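Local coordinates for protein peptidoglycan D,D-transpeptidase FtsI (Yersinia pestis, PDB 6SYN) that probably cross-links the peptides of periplasmic peptidoglycan as a class B penicillin-binding D,D-transpeptidase, and here holds a ring-opened penicillin in its pocket, at residues A[34-39]-A[86-91]; A[142-147]-A[173-178]; A[277-282]-A[309-314]; A[332-337]-A[370-375]; A[415-420]-A[433-438]. All blocks are in the same frame, centred on the assembly; numbering follows the deposited sequence.

Contact 1: residues A[34-39]-A[86-91]; sequences NAVWAD and RQVNPA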
# COMPACT_ATOMS: atom_id res chain seq x y z
N ASN A 34 34.82 -2.68 3.17
CA ASN A 34 35.52 -1.69 4.03
C ASN A 34 34.66 -0.42 4.02
O ASN A 34 34.29 0.03 2.91
CB ASN A 34 36.95 -1.41 3.55
CG ASN A 34 37.67 -2.64 3.04
OD1 ASN A 34 38.41 -2.56 2.06
ND2 ASN A 34 37.48 -3.77 3.70
N ALA A 35 34.32 0.10 5.20
CA ALA A 35 33.44 1.28 5.39
C ALA A 35 34.22 2.39 6.08
O ALA A 35 35.18 2.08 6.82
CB ALA A 35 32.22 0.89 6.19
N VAL A 36 33.82 3.64 5.85
CA VAL A 36 34.46 4.85 6.45
C VAL A 36 33.44 5.50 7.38
O VAL A 36 32.34 5.87 6.91
CB VAL A 36 34.97 5.84 5.38
CG1 VAL A 36 35.55 7.10 6.01
CG2 VAL A 36 36.00 5.18 4.47
N TRP A 37 33.80 5.61 8.65
CA TRP A 37 32.97 6.28 9.69
C TRP A 37 33.84 7.31 10.42
O TRP A 37 35.07 7.18 10.39
CB TRP A 37 32.35 5.26 10.64
CG TRP A 37 33.32 4.43 11.43
CD1 TRP A 37 33.98 3.31 11.02
CD2 TRP A 37 33.69 4.63 12.80
NE1 TRP A 37 34.75 2.81 12.04
CE2 TRP A 37 34.59 3.60 13.14
CE3 TRP A 37 33.35 5.58 13.77
CZ2 TRP A 37 35.16 3.50 14.41
CZ3 TRP A 37 33.91 5.48 15.02
CH2 TRP A 37 34.80 4.45 15.34
N ALA A 38 33.20 8.34 10.96
CA ALA A 38 33.83 9.38 11.79
C ALA A 38 33.33 9.20 13.23
O ALA A 38 32.15 8.83 13.39
CB ALA A 38 33.53 10.75 11.25
N ASP A 39 34.21 9.38 14.21
CA ASP A 39 33.87 9.49 15.65
C ASP A 39 33.67 10.97 15.94
O ASP A 39 34.60 11.63 16.39
CB ASP A 39 34.97 8.91 16.54
CG ASP A 39 34.65 8.90 18.03
OD1 ASP A 39 33.86 9.77 18.48
OD2 ASP A 39 35.18 8.02 18.72
N ARG A 86 29.53 3.76 3.27
CA ARG A 86 29.22 2.35 3.63
C ARG A 86 30.24 1.43 2.95
O ARG A 86 30.51 0.34 3.49
CB ARG A 86 27.78 2.01 3.22
CG ARG A 86 26.72 2.79 3.99
CD ARG A 86 25.37 2.10 3.99
NE ARG A 86 24.30 3.03 4.35
CZ ARG A 86 23.78 3.18 5.57
NH1 ARG A 86 22.82 4.07 5.76
NH2 ARG A 86 24.20 2.45 6.59
N GLN A 87 30.82 1.89 1.84
CA GLN A 87 31.59 1.08 0.87
C GLN A 87 32.68 1.95 0.23
O GLN A 87 32.34 3.06 -0.23
CB GLN A 87 30.64 0.55 -0.20
CG GLN A 87 30.95 -0.85 -0.69
CD GLN A 87 29.87 -1.35 -1.63
OE1 GLN A 87 28.93 -2.03 -1.22
NE2 GLN A 87 29.99 -1.00 -2.90
N VAL A 88 33.92 1.47 0.22
CA VAL A 88 35.03 2.11 -0.54
C VAL A 88 36.08 1.03 -0.86
O VAL A 88 36.29 0.15 0.00
CB VAL A 88 35.61 3.32 0.23
CG1 VAL A 88 36.92 3.00 0.94
CG2 VAL A 88 35.77 4.52 -0.69
N ASN A 89 36.67 1.10 -2.06
CA ASN A 89 37.67 0.12 -2.57
C ASN A 89 38.95 0.26 -1.75
O ASN A 89 39.23 1.32 -1.21
CB ASN A 89 37.89 0.27 -4.09
CG ASN A 89 38.51 1.59 -4.51
OD1 ASN A 89 38.92 2.39 -3.68
ND2 ASN A 89 38.59 1.82 -5.81
N PRO A 90 39.74 -0.83 -1.59
CA PRO A 90 41.05 -0.76 -0.93
C PRO A 90 41.89 0.50 -1.22
O PRO A 90 42.39 1.07 -0.27
CB PRO A 90 41.73 -2.01 -1.49
CG PRO A 90 40.61 -3.02 -1.59
CD PRO A 90 39.39 -2.21 -1.96
N ALA A 91 42.01 0.89 -2.50
CA ALA A 91 42.82 2.03 -2.98
C ALA A 91 42.47 3.29 -2.20
O ALA A 91 43.39 3.90 -1.59
CB ALA A 91 42.60 2.25 -4.46
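The fraying end of an antiparallel strand pair in the N-terminal part of the protein brings residues 34-39, on strand 26-38, against residues 86-91, where strand 82-88 gives way to helix 90-97. The chain turns a corner at Arg-86, and the touching parts run 118° apart, so regular ladder pairing is not kept here. One backbone bond spans the gap: Val-88 N donates to Asn-34 O over 3.1 Å. The donor lies nearly along the C=O axis, while the N-H itself is bent (138°). The same oxygen, Asn-34 O, receives a CA-H...O contact from Gln-87 CA at 3.5 Å, so consecutive residues of the turned chain converge on it. One residue on, Ala-35 CB packs against Arg-86 O at 3.2 Å. Val-36, with CG1 anti to the backbone N, turns CG2 to Val-88 CG1 at 4.2 Å, the apolar part of the contact. Asn-34 keeps CG beside its backbone N (chi1 -38°) and crosses Pro-90 at about a right angle, with OD1 reaching CD of that ring at 4.2 Å, a loose touch. Arg-86 points away, its NH1 bonded to Asn-230 O. Strand 26-38 is secured further along by backbone bonds from Val-36 to Leu-84 and Ala-85, and on its other flank by Ala-35 with Arg-107 of strand 104-113. Asn-89 serves as N-cap, its OD1 taking Ile-92 N. Strand 82-88 thus parts from its antiparallel partner 26-38 and passes into helix 90-97 through an Asn N-cap, in the mixed sheet of the dimerisation-domain region.

Contact 2: residues A[142-147]-A[173-178]; sequences DRWLTG and AAHNLV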
# COMPACT_ATOMS: atom_id res chain seq x y z
N ASP A 142 13.70 -9.84 12.63
CA ASP A 142 15.11 -9.47 12.95
C ASP A 142 15.84 -10.66 13.58
O ASP A 142 16.95 -10.97 13.12
CB ASP A 142 15.23 -8.25 13.87
CG ASP A 142 16.66 -7.78 14.06
OD1 ASP A 142 17.33 -7.52 13.04
OD2 ASP A 142 17.11 -7.69 15.22
N ARG A 143 15.23 -11.30 14.58
CA ARG A 143 15.82 -12.40 15.39
C ARG A 143 16.11 -13.59 14.47
O ARG A 143 17.26 -14.07 14.46
CB ARG A 143 14.88 -12.74 16.55
CG ARG A 143 15.34 -13.89 17.42
CD ARG A 143 16.20 -13.46 18.60
NE ARG A 143 16.66 -14.63 19.33
CZ ARG A 143 17.67 -15.43 18.95
NH1 ARG A 143 18.35 -15.18 17.85
NH2 ARG A 143 17.99 -16.47 19.70
N TRP A 144 15.09 -14.02 13.73
CA TRP A 144 15.14 -15.06 12.66
C TRP A 144 16.36 -14.84 11.76
O TRP A 144 17.11 -15.82 11.51
CB TRP A 144 13.82 -15.01 11.88
CG TRP A 144 13.75 -15.86 10.65
CD1 TRP A 144 13.99 -15.45 9.37
CD2 TRP A 144 13.36 -17.24 10.57
NE1 TRP A 144 13.79 -16.49 8.50
CE2 TRP A 144 13.40 -17.60 9.21
CE3 TRP A 144 12.99 -18.20 11.51
CZ2 TRP A 144 13.09 -18.88 8.77
CZ3 TRP A 144 12.68 -19.47 11.07
CH2 TRP A 144 12.73 -19.81 9.72
N LEU A 145 16.58 -13.60 11.33
CA LEU A 145 17.63 -13.21 10.35
C LEU A 145 19.02 -13.17 11.02
O LEU A 145 19.99 -13.56 10.35
CB LEU A 145 17.26 -11.85 9.74
CG LEU A 145 16.06 -11.87 8.80
CD1 LEU A 145 15.53 -10.46 8.56
CD2 LEU A 145 16.41 -12.53 7.48
N THR A 146 19.11 -12.69 12.26
CA THR A 146 20.40 -12.47 12.98
C THR A 146 20.94 -13.81 13.51
O THR A 146 20.13 -14.68 13.88
CB THR A 146 20.26 -11.43 14.10
OG1 THR A 146 21.52 -11.30 14.75
CG2 THR A 146 19.22 -11.77 15.13
N GLY A 147 22.27 -13.96 13.52
CA GLY A 147 22.99 -15.13 14.06
C GLY A 147 24.37 -14.77 14.57
O GLY A 147 24.45 -14.27 15.71
N ALA A 173 20.54 -20.51 13.73
CA ALA A 173 20.28 -19.19 14.37
C ALA A 173 19.87 -18.17 13.30
O ALA A 173 18.73 -17.65 13.39
CB ALA A 173 21.50 -18.74 15.14
N ALA A 174 20.75 -17.88 12.33
CA ALA A 174 20.47 -16.99 11.18
C ALA A 174 19.84 -17.81 10.05
O ALA A 174 20.38 -18.88 9.71
CB ALA A 174 21.73 -16.30 10.73
N HIS A 175 18.73 -17.31 9.49
CA HIS A 175 17.85 -18.01 8.51
C HIS A 175 17.60 -17.12 7.30
O HIS A 175 17.34 -15.91 7.49
CB HIS A 175 16.49 -18.34 9.15
CG HIS A 175 16.46 -19.55 10.01
ND1 HIS A 175 16.63 -20.82 9.50
CD2 HIS A 175 16.22 -19.69 11.33
CE1 HIS A 175 16.54 -21.70 10.48
NE2 HIS A 175 16.27 -21.03 11.62
N ASN A 176 17.60 -17.69 6.09
CA ASN A 176 17.10 -17.00 4.87
C ASN A 176 15.58 -16.86 4.98
O ASN A 176 14.95 -17.71 5.65
CB ASN A 176 17.49 -17.72 3.59
CG ASN A 176 18.99 -17.78 3.40
OD1 ASN A 176 19.70 -16.83 3.73
ND2 ASN A 176 19.49 -18.91 2.91
N LEU A 177 15.04 -15.81 4.37
CA LEU A 177 13.59 -15.50 4.35
C LEU A 177 13.11 -15.49 2.90
O LEU A 177 13.77 -14.85 2.07
CB LEU A 177 13.38 -14.14 5.03
CG LEU A 177 11.93 -13.69 5.22
CD1 LEU A 177 11.10 -14.77 5.89
CD2 LEU A 177 11.87 -12.41 6.03
N VAL A 178 12.04 -16.22 2.60
CA VAL A 178 11.39 -16.22 1.25
C VAL A 178 10.06 -15.47 1.38
O VAL A 178 9.14 -16.02 2.00
CB VAL A 178 11.22 -17.66 0.71
CG1 VAL A 178 10.56 -17.68 -0.66
CG2 VAL A 178 12.55 -18.39 0.67
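Trp-144 and His-175 lie face to face: the imidazole covers the six-membered ring with centroids 4.0 Å apart and planes tilted by only 20°, although the two side chains cross at about a right angle. The overlap continues through His-175 CB, which sits over the five-membered ring of Trp-144, 3.4 Å from its centroid, as a CH-pi contact. Trp-144 has CG anti to the backbone N (chi1 172°), while His-175 has CG anti to its carbonyl carbon (chi1 -81°). At the indole edge, Trp-144 NE1 makes a weak hydrogen bond to Asn-176 O at 3.3 Å. A second weak bond, His-175 N to Trp-144 O at 3.0 Å, joins the backbones at the end of helix 142-145. The extended residues 173-176 thus pass the C-terminal end of that helix and lead into strand 177-178, which pairs in parallel with strand 19-20; residues 148-172 between the segments are not modelled. Deeper in, Leu-145 CD2 meets Leu-177 CB at 4.2 Å, and both leucines also touch helix 136-140, Leu-145 on Glu-138 and Leu-177 on Val-137. Ala-174 CB packs on Leu-145 O at 3.3 Å. Asn-176 starts away from the helix, and its OD1 accepts from Met-18 N.

Contact 3: residues A[277-282]-A[309-314]; sequences LPYFVN and VSKLAL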
# COMPACT_ATOMS: atom_id res chain seq x y z
N LEU A 277 -33.55 9.68 -7.39
CA LEU A 277 -33.73 11.15 -7.26
C LEU A 277 -33.27 11.60 -5.88
O LEU A 277 -33.25 10.81 -4.94
CB LEU A 277 -35.19 11.51 -7.51
CG LEU A 277 -35.68 11.30 -8.94
CD1 LEU A 277 -37.20 11.35 -9.01
CD2 LEU A 277 -35.07 12.33 -9.88
N PRO A 278 -32.88 12.89 -5.71
CA PRO A 278 -32.48 13.41 -4.40
C PRO A 278 -33.63 13.25 -3.39
O PRO A 278 -34.76 13.46 -3.79
CB PRO A 278 -32.20 14.89 -4.65
CG PRO A 278 -31.91 14.97 -6.13
CD PRO A 278 -32.80 13.92 -6.76
N TYR A 279 -33.32 12.84 -2.16
CA TYR A 279 -34.30 12.72 -1.05
C TYR A 279 -33.62 13.06 0.27
O TYR A 279 -32.38 13.30 0.28
CB TYR A 279 -34.96 11.34 -1.04
CG TYR A 279 -34.16 10.21 -0.43
CD1 TYR A 279 -32.94 9.83 -0.96
CD2 TYR A 279 -34.65 9.50 0.65
CE1 TYR A 279 -32.22 8.78 -0.41
CE2 TYR A 279 -33.94 8.45 1.21
CZ TYR A 279 -32.72 8.08 0.68
OH TYR A 279 -32.02 7.04 1.22
N PHE A 280 -34.40 13.13 1.35
CA PHE A 280 -33.94 13.57 2.69
C PHE A 280 -33.91 12.37 3.64
O PHE A 280 -34.78 11.48 3.58
CB PHE A 280 -34.78 14.73 3.22
CG PHE A 280 -34.45 16.07 2.62
CD1 PHE A 280 -33.25 16.70 2.91
CD2 PHE A 280 -35.33 16.70 1.75
CE1 PHE A 280 -32.94 17.94 2.35
CE2 PHE A 280 -35.02 17.94 1.19
CZ PHE A 280 -33.83 18.55 1.49
N VAL A 281 -32.86 12.36 4.46
CA VAL A 281 -32.55 11.39 5.55
C VAL A 281 -32.14 12.23 6.77
O VAL A 281 -31.05 12.85 6.72
CB VAL A 281 -31.46 10.41 5.08
CG1 VAL A 281 -31.00 9.45 6.17
CG2 VAL A 281 -31.90 9.64 3.84
N ASN A 282 -33.03 12.34 7.76
CA ASN A 282 -32.84 13.15 9.00
C ASN A 282 -32.62 14.63 8.65
O ASN A 282 -31.92 15.33 9.43
CB ASN A 282 -31.65 12.68 9.84
CG ASN A 282 -31.77 11.27 10.40
OD1 ASN A 282 -30.76 10.66 10.74
ND2 ASN A 282 -32.99 10.77 10.53
N VAL A 309 -27.55 3.13 -3.02
CA VAL A 309 -27.00 2.30 -1.91
C VAL A 309 -27.60 2.75 -0.57
O VAL A 309 -27.75 1.88 0.32
CB VAL A 309 -25.45 2.31 -1.85
CG1 VAL A 309 -24.84 1.62 -3.05
CG2 VAL A 309 -24.87 3.71 -1.68
N SER A 310 -27.91 4.04 -0.40
CA SER A 310 -28.56 4.58 0.82
C SER A 310 -29.94 3.93 0.98
O SER A 310 -30.31 3.58 2.12
CB SER A 310 -28.66 6.08 0.81
OG SER A 310 -29.81 6.49 0.08
N LYS A 311 -30.67 3.78 -0.12
CA LYS A 311 -32.02 3.17 -0.10
C LYS A 311 -31.89 1.68 0.23
O LYS A 311 -32.80 1.16 0.91
CB LYS A 311 -32.77 3.46 -1.40
CG LYS A 311 -33.41 4.85 -1.44
CD LYS A 311 -34.01 5.22 -2.77
CE LYS A 311 -34.71 6.56 -2.74
NZ LYS A 311 -35.73 6.69 -3.81
N LEU A 312 -30.81 1.02 -0.20
CA LEU A 312 -30.57 -0.43 0.04
C LEU A 312 -30.22 -0.66 1.52
O LEU A 312 -30.81 -1.57 2.13
CB LEU A 312 -29.45 -0.94 -0.87
CG LEU A 312 -29.75 -0.94 -2.38
CD1 LEU A 312 -28.57 -1.49 -3.17
CD2 LEU A 312 -31.02 -1.73 -2.69
N ALA A 313 -29.31 0.14 2.07
CA ALA A 313 -28.95 0.17 3.51
C ALA A 313 -30.21 0.31 4.37
O ALA A 313 -30.38 -0.51 5.29
CB ALA A 313 -28.00 1.31 3.78
N LEU A 314 -31.07 1.30 4.07
CA LEU A 314 -32.19 1.72 4.95
C LEU A 314 -33.41 0.80 4.78
O LEU A 314 -34.34 0.91 5.60
CB LEU A 314 -32.55 3.19 4.67
CG LEU A 314 -31.60 4.22 5.27
CD1 LEU A 314 -31.79 5.59 4.64
CD2 LEU A 314 -31.77 4.32 6.78
O HOH W 1 -35.43 9.37 -4.44
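Ser-310 OG is held by two hydrogen bonds. It accepts from Tyr-279 OH at 2.5 Å and is also bonded to Val-307 O, one turn back in the same helix. Its chi1 of 83° places OG between the backbone N and the carbonyl carbon, within reach of both partners. The Ser-310 oxygen meets the phenol of Tyr-279 at the edge of the ring, in its plane. Tyr-279 itself takes the crowded first torsion (chi1 80°), which sends the ring from the strand straight across to the helix. One face of that ring is covered by Lys-311, whose extended chain slides past it in the opposite direction. Lys-311 CE stands over the ring centre, 4.1 Å from the Tyr-279 centroid, a CH-pi contact, whereas Lys-311 NZ, 5.2 Å from the same centroid, can give at most a weak cation-pi attraction. The ammonium has better partners: Lys-311 NZ donates to Asn-275 O and to a water at 2.8 Å, and that water donates a hydrogen bond to Leu-277 O at 2.7 Å. Tip to tip, Val-281 CG2 and Leu-314 CD1 meet at 4.1 Å. Strand 279-281, paired with strand 284-286 in a two-stranded hairpin, lies 11.3 Å from the axis of helix segment 309-314 and crosses it at 44°. Ser-310 and Leu-314 also touch helix 354-360, at Ala-358 and Arg-357, while Val-309 and Leu-312 pack on helix 255-264. The first turn of helix 306-314 contains the pocket residue Asn-306, and the Ser-310 side chain is about 10 Å from the bound ligand.

Contact 4: residues A[332-337]-A[370-375]; sequences KATNLG and PLQLAR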
# COMPACT_ATOMS: atom_id res chain seq x y z
N LYS A 332 -10.73 -5.77 11.52
CA LYS A 332 -10.03 -7.03 11.89
C LYS A 332 -8.56 -6.92 11.52
O LYS A 332 -8.26 -6.45 10.41
CB LYS A 332 -10.67 -8.22 11.18
CG LYS A 332 -12.02 -8.67 11.72
CD LYS A 332 -12.61 -9.78 10.90
CE LYS A 332 -14.01 -10.17 11.32
NZ LYS A 332 -14.56 -11.24 10.46
N ALA A 333 -7.68 -7.39 12.41
CA ALA A 333 -6.21 -7.40 12.20
C ALA A 333 -5.90 -8.19 10.92
O ALA A 333 -6.65 -9.12 10.59
CB ALA A 333 -5.50 -7.98 13.40
N THR A 334 -4.85 -7.77 10.21
CA THR A 334 -4.36 -8.39 8.95
C THR A 334 -3.28 -9.42 9.33
O THR A 334 -3.09 -10.38 8.55
CB THR A 334 -4.00 -7.28 7.95
OG1 THR A 334 -3.14 -6.34 8.60
CG2 THR A 334 -5.23 -6.54 7.44
N ASN A 335 -2.66 -9.26 10.50
CA ASN A 335 -1.82 -10.25 11.22
C ASN A 335 -0.54 -10.59 10.44
O ASN A 335 -0.15 -11.78 10.45
CB ASN A 335 -2.58 -11.55 11.53
CG ASN A 335 -3.77 -11.36 12.45
OD1 ASN A 335 -4.84 -11.89 12.20
ND2 ASN A 335 -3.58 -10.63 13.54
N LEU A 336 0.13 -9.61 9.83
CA LEU A 336 1.36 -9.85 9.02
C LEU A 336 2.62 -9.69 9.87
O LEU A 336 3.69 -10.04 9.37
CB LEU A 336 1.39 -8.91 7.81
CG LEU A 336 0.44 -9.29 6.68
CD1 LEU A 336 0.57 -8.31 5.53
CD2 LEU A 336 0.69 -10.71 6.21
N GLY A 337 2.49 -9.18 11.10
CA GLY A 337 3.59 -9.06 12.08
C GLY A 337 4.46 -7.84 11.83
O GLY A 337 5.50 -7.73 12.49
N PRO A 370 -5.26 0.36 3.44
CA PRO A 370 -5.25 -0.15 2.06
C PRO A 370 -5.15 -1.68 1.98
O PRO A 370 -5.86 -2.27 1.18
CB PRO A 370 -4.01 0.54 1.48
CG PRO A 370 -3.99 1.88 2.19
CD PRO A 370 -4.39 1.53 3.62
N LEU A 371 -4.32 -2.29 2.83
CA LEU A 371 -4.16 -3.76 2.91
C LEU A 371 -5.50 -4.41 3.27
O LEU A 371 -5.83 -5.47 2.68
CB LEU A 371 -3.07 -4.12 3.93
CG LEU A 371 -2.84 -5.62 4.13
CD1 LEU A 371 -2.49 -6.31 2.81
CD2 LEU A 371 -1.77 -5.89 5.18
N GLN A 372 -6.25 -3.81 4.20
CA GLN A 372 -7.58 -4.32 4.63
C GLN A 372 -8.53 -4.31 3.44
O GLN A 372 -9.29 -5.30 3.27
CB GLN A 372 -8.13 -3.49 5.80
CG GLN A 372 -7.68 -4.00 7.16
CD GLN A 372 -8.35 -3.25 8.28
OE1 GLN A 372 -8.48 -2.03 8.22
NE2 GLN A 372 -8.79 -3.97 9.29
N LEU A 373 -8.47 -3.26 2.62
CA LEU A 373 -9.33 -3.06 1.42
C LEU A 373 -8.96 -4.09 0.34
O LEU A 373 -9.87 -4.55 -0.37
CB LEU A 373 -9.16 -1.62 0.92
CG LEU A 373 -10.08 -1.21 -0.24
CD1 LEU A 373 -11.54 -1.37 0.14
CD2 LEU A 373 -9.80 0.22 -0.67
N ALA A 374 -7.67 -4.43 0.21
CA ALA A 374 -7.15 -5.42 -0.76
C ALA A 374 -7.74 -6.79 -0.42
O ALA A 374 -8.13 -7.52 -1.35
CB ALA A 374 -5.64 -5.44 -0.74
N ARG A 375 -7.81 -7.12 0.87
CA ARG A 375 -8.35 -8.41 1.36
C ARG A 375 -9.86 -8.48 1.07
O ARG A 375 -10.32 -9.58 0.70
CB ARG A 375 -8.04 -8.60 2.84
CG ARG A 375 -8.33 -10.01 3.33
CD ARG A 375 -8.18 -10.18 4.83
NE ARG A 375 -8.77 -9.06 5.56
CZ ARG A 375 -8.42 -8.69 6.79
NH1 ARG A 375 -7.49 -9.35 7.45
NH2 ARG A 375 -9.02 -7.65 7.35
O HOH W 2 -5.48 -11.44 7.06
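Arg-375 reaches across from helix 370-381 with CG anti to its backbone N (chi1 -169°) and a bend at chi3 (43°), which turns the guanidinium edge-on to the 332-337 loop. Arg-375 NH1 donates to Ala-333 O at 3.3 Å, nearly within its own plane although above the plane of the carbonyl. Arg-375 NH2 makes a straight but weak bond to Lys-332 O at 3.4 Å. The latter oxygen is better held by Gln-372, whose chain, extended beyond CG, brings NE2 to 2.8 Å from Lys-332 O. This donor too stands out of the carbonyl plane, yet the oxygen lies in the amide plane of the glutamine. Thr-334 has OG1 between the backbone N and the carbonyl carbon (chi1 51°) and CG2 anti to that carbon, and its CG2 touches both side chains: it lies over one face of the guanidinium, 3.6 Å from Arg-375 NH1, and meets Gln-372 CG at 3.5 Å. The hydroxyl bonds instead to Glu-341 OE1, a carboxylate oxygen that also takes Leu-336 N. Leu-371, CG anti to its backbone N, points CD2 at Leu-336 CD1 tip to tip, 3.4 Å apart, and the same methyl lies beside Thr-334. A water bridges Arg-375 NH1, at 2.9 Å, to Thr-334 O. Behind the helix, Ala-374 packs on Val-208 and Val-474 of the central transpeptidase sheet. A buried cation is thus met across this contact by neutral carbonyls and a water rather than by a carboxylate; those dipoles probably stabilise its charge while fixing the course of an irregular loop.

Contact 5: residues A[415-420]-A[433-438]; sequences MMESVA and GYRIAI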
# COMPACT_ATOMS: atom_id res chain seq x y z
N MET A 415 -21.76 -7.60 -12.24
CA MET A 415 -22.25 -6.19 -12.15
C MET A 415 -21.07 -5.21 -12.17
O MET A 415 -21.20 -4.14 -12.81
CB MET A 415 -23.04 -5.95 -10.86
CG MET A 415 -24.49 -6.38 -10.94
SD MET A 415 -25.28 -6.33 -9.32
CE MET A 415 -26.86 -7.09 -9.71
N MET A 416 -19.96 -5.55 -11.51
CA MET A 416 -18.79 -4.65 -11.35
C MET A 416 -18.04 -4.48 -12.68
O MET A 416 -17.22 -3.54 -12.76
CB MET A 416 -17.84 -5.17 -10.26
CG MET A 416 -18.35 -4.89 -8.86
SD MET A 416 -17.70 -6.06 -7.65
CE MET A 416 -16.00 -5.51 -7.50
N GLU A 417 -18.32 -5.33 -13.69
CA GLU A 417 -17.72 -5.23 -15.06
C GLU A 417 -18.20 -3.96 -15.74
O GLU A 417 -17.50 -3.45 -16.64
CB GLU A 417 -18.13 -6.43 -15.91
CG GLU A 417 -17.59 -7.74 -15.38
CD GLU A 417 -17.39 -8.83 -16.42
OE1 GLU A 417 -17.77 -9.97 -16.14
OE2 GLU A 417 -16.86 -8.52 -17.50
N SER A 418 -19.38 -3.49 -15.33
CA SER A 418 -20.09 -2.29 -15.84
C SER A 418 -19.27 -1.02 -15.62
O SER A 418 -19.47 -0.05 -16.38
CB SER A 418 -21.43 -2.20 -15.17
OG SER A 418 -22.27 -1.28 -15.84
N VAL A 419 -18.40 -0.99 -14.61
CA VAL A 419 -17.70 0.24 -14.16
C VAL A 419 -16.61 0.60 -15.18
O VAL A 419 -16.42 1.81 -15.41
CB VAL A 419 -17.16 0.08 -12.72
CG1 VAL A 419 -16.40 1.31 -12.24
CG2 VAL A 419 -18.29 -0.25 -11.75
N ALA A 420 -15.96 -0.39 -15.80
CA ALA A 420 -14.89 -0.21 -16.81
C ALA A 420 -15.43 -0.38 -18.24
O ALA A 420 -14.62 -0.31 -19.19
CB ALA A 420 -13.77 -1.19 -16.54
N GLY A 433 -8.25 -6.78 -24.13
CA GLY A 433 -8.31 -8.25 -24.30
C GLY A 433 -8.67 -8.97 -23.01
O GLY A 433 -8.59 -10.21 -23.00
N TYR A 434 -9.06 -8.23 -21.97
CA TYR A 434 -9.42 -8.77 -20.63
C TYR A 434 -10.69 -8.08 -20.13
O TYR A 434 -10.88 -6.87 -20.39
CB TYR A 434 -8.30 -8.55 -19.61
CG TYR A 434 -7.04 -9.34 -19.84
CD1 TYR A 434 -6.90 -10.62 -19.34
CD2 TYR A 434 -5.97 -8.79 -20.52
CE1 TYR A 434 -5.72 -11.34 -19.52
CE2 TYR A 434 -4.79 -9.50 -20.72
CZ TYR A 434 -4.67 -10.78 -20.22
OH TYR A 434 -3.51 -11.47 -20.41
N ARG A 435 -11.52 -8.84 -19.40
CA ARG A 435 -12.70 -8.36 -18.63
C ARG A 435 -12.26 -8.11 -17.19
O ARG A 435 -11.50 -8.95 -16.65
CB ARG A 435 -13.81 -9.41 -18.63
CG ARG A 435 -14.22 -9.92 -20.00
CD ARG A 435 -14.93 -11.26 -19.90
NE ARG A 435 -16.04 -11.24 -18.95
CZ ARG A 435 -16.66 -12.32 -18.47
NH1 ARG A 435 -16.27 -13.54 -18.84
NH2 ARG A 435 -17.66 -12.19 -17.62
N ILE A 436 -12.73 -7.02 -16.58
CA ILE A 436 -12.33 -6.62 -15.20
C ILE A 436 -13.57 -6.22 -14.39
O ILE A 436 -14.52 -5.68 -14.98
CB ILE A 436 -11.26 -5.50 -15.20
CG1 ILE A 436 -11.81 -4.14 -15.66
CG2 ILE A 436 -10.04 -5.91 -16.00
CD1 ILE A 436 -10.82 -3.01 -15.52
N ALA A 437 -13.54 -6.52 -13.09
CA ALA A 437 -14.56 -6.13 -12.09
C ALA A 437 -13.93 -5.15 -11.10
O ALA A 437 -13.22 -5.60 -10.17
CB ALA A 437 -15.10 -7.36 -11.42
N ILE A 438 -14.17 -3.85 -11.30
CA ILE A 438 -13.65 -2.75 -10.45
C ILE A 438 -14.81 -1.97 -9.85
O ILE A 438 -15.94 -2.05 -10.35
CB ILE A 438 -12.74 -1.80 -11.26
CG1 ILE A 438 -13.52 -0.99 -12.29
CG2 ILE A 438 -11.60 -2.58 -11.90
CD1 ILE A 438 -12.82 0.28 -12.73
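The ionic part is a two-pronged salt bridge. Arg-435, bent at chi3, offers its guanidinium side-on: NH2 donates to Glu-417 OE1 at 2.7 Å and NE to Glu-417 OE2 at 3.2 Å. Both oxygens use their syn lone pairs, and the planes are only 28° apart, so the rotation of each group is fixed by the other. Backbone links are weaker. Ile-438 N gives a weak bond to Met-416 O at 3.4 Å, and Glu-417 CA directs a nearly straight CA-H...O contact to Ile-436 O at 3.2 Å. The remaining contacts are apolar: Met-416 CB lies against Ala-437 CB, Val-419 CG1 crosses Ile-438 CG1 obliquely at 3.7 Å, and Ala-420 CB meets Ile-436 CD1 at 3.6 Å. In both isoleucines CG1 takes the crowded place between backbone N and carbonyl carbon (chi1 70° and 69°), which brings both CD1 atoms to Ala-420 CB. Val-419 stands about 7 Å from the bound ligand. Strand 437-446, an outermost strand of the five-stranded antiparallel sheet, carries the pocket residues Thr-440 to Thr-442; here its start packs between the end of helix 406-416 and helix 492-505, where Ile-438 touches Phe-495.

Contacts 4 and 5 are buried, contacts 1 and 3 partly so, and contact 2 lies at the surface. Contacts 1 and 2 both reach the mixed sheet of the N-terminal region, yet the first relies on a backbone bond at a strand end and the second on an aromatic stack. Contacts 3, 4 and 5 all lie in the transpeptidase domain without touching, their centres 24 to 30 Å apart. Contact 4 ties a loop to a helix packed on the five-stranded sheet, contact 5 a helix end to the start of an outermost strand of that sheet. Arginine is held by carbonyls in contact 4 and by a carboxylate in contact 5; contact 3 depends on a hydroxyl pair.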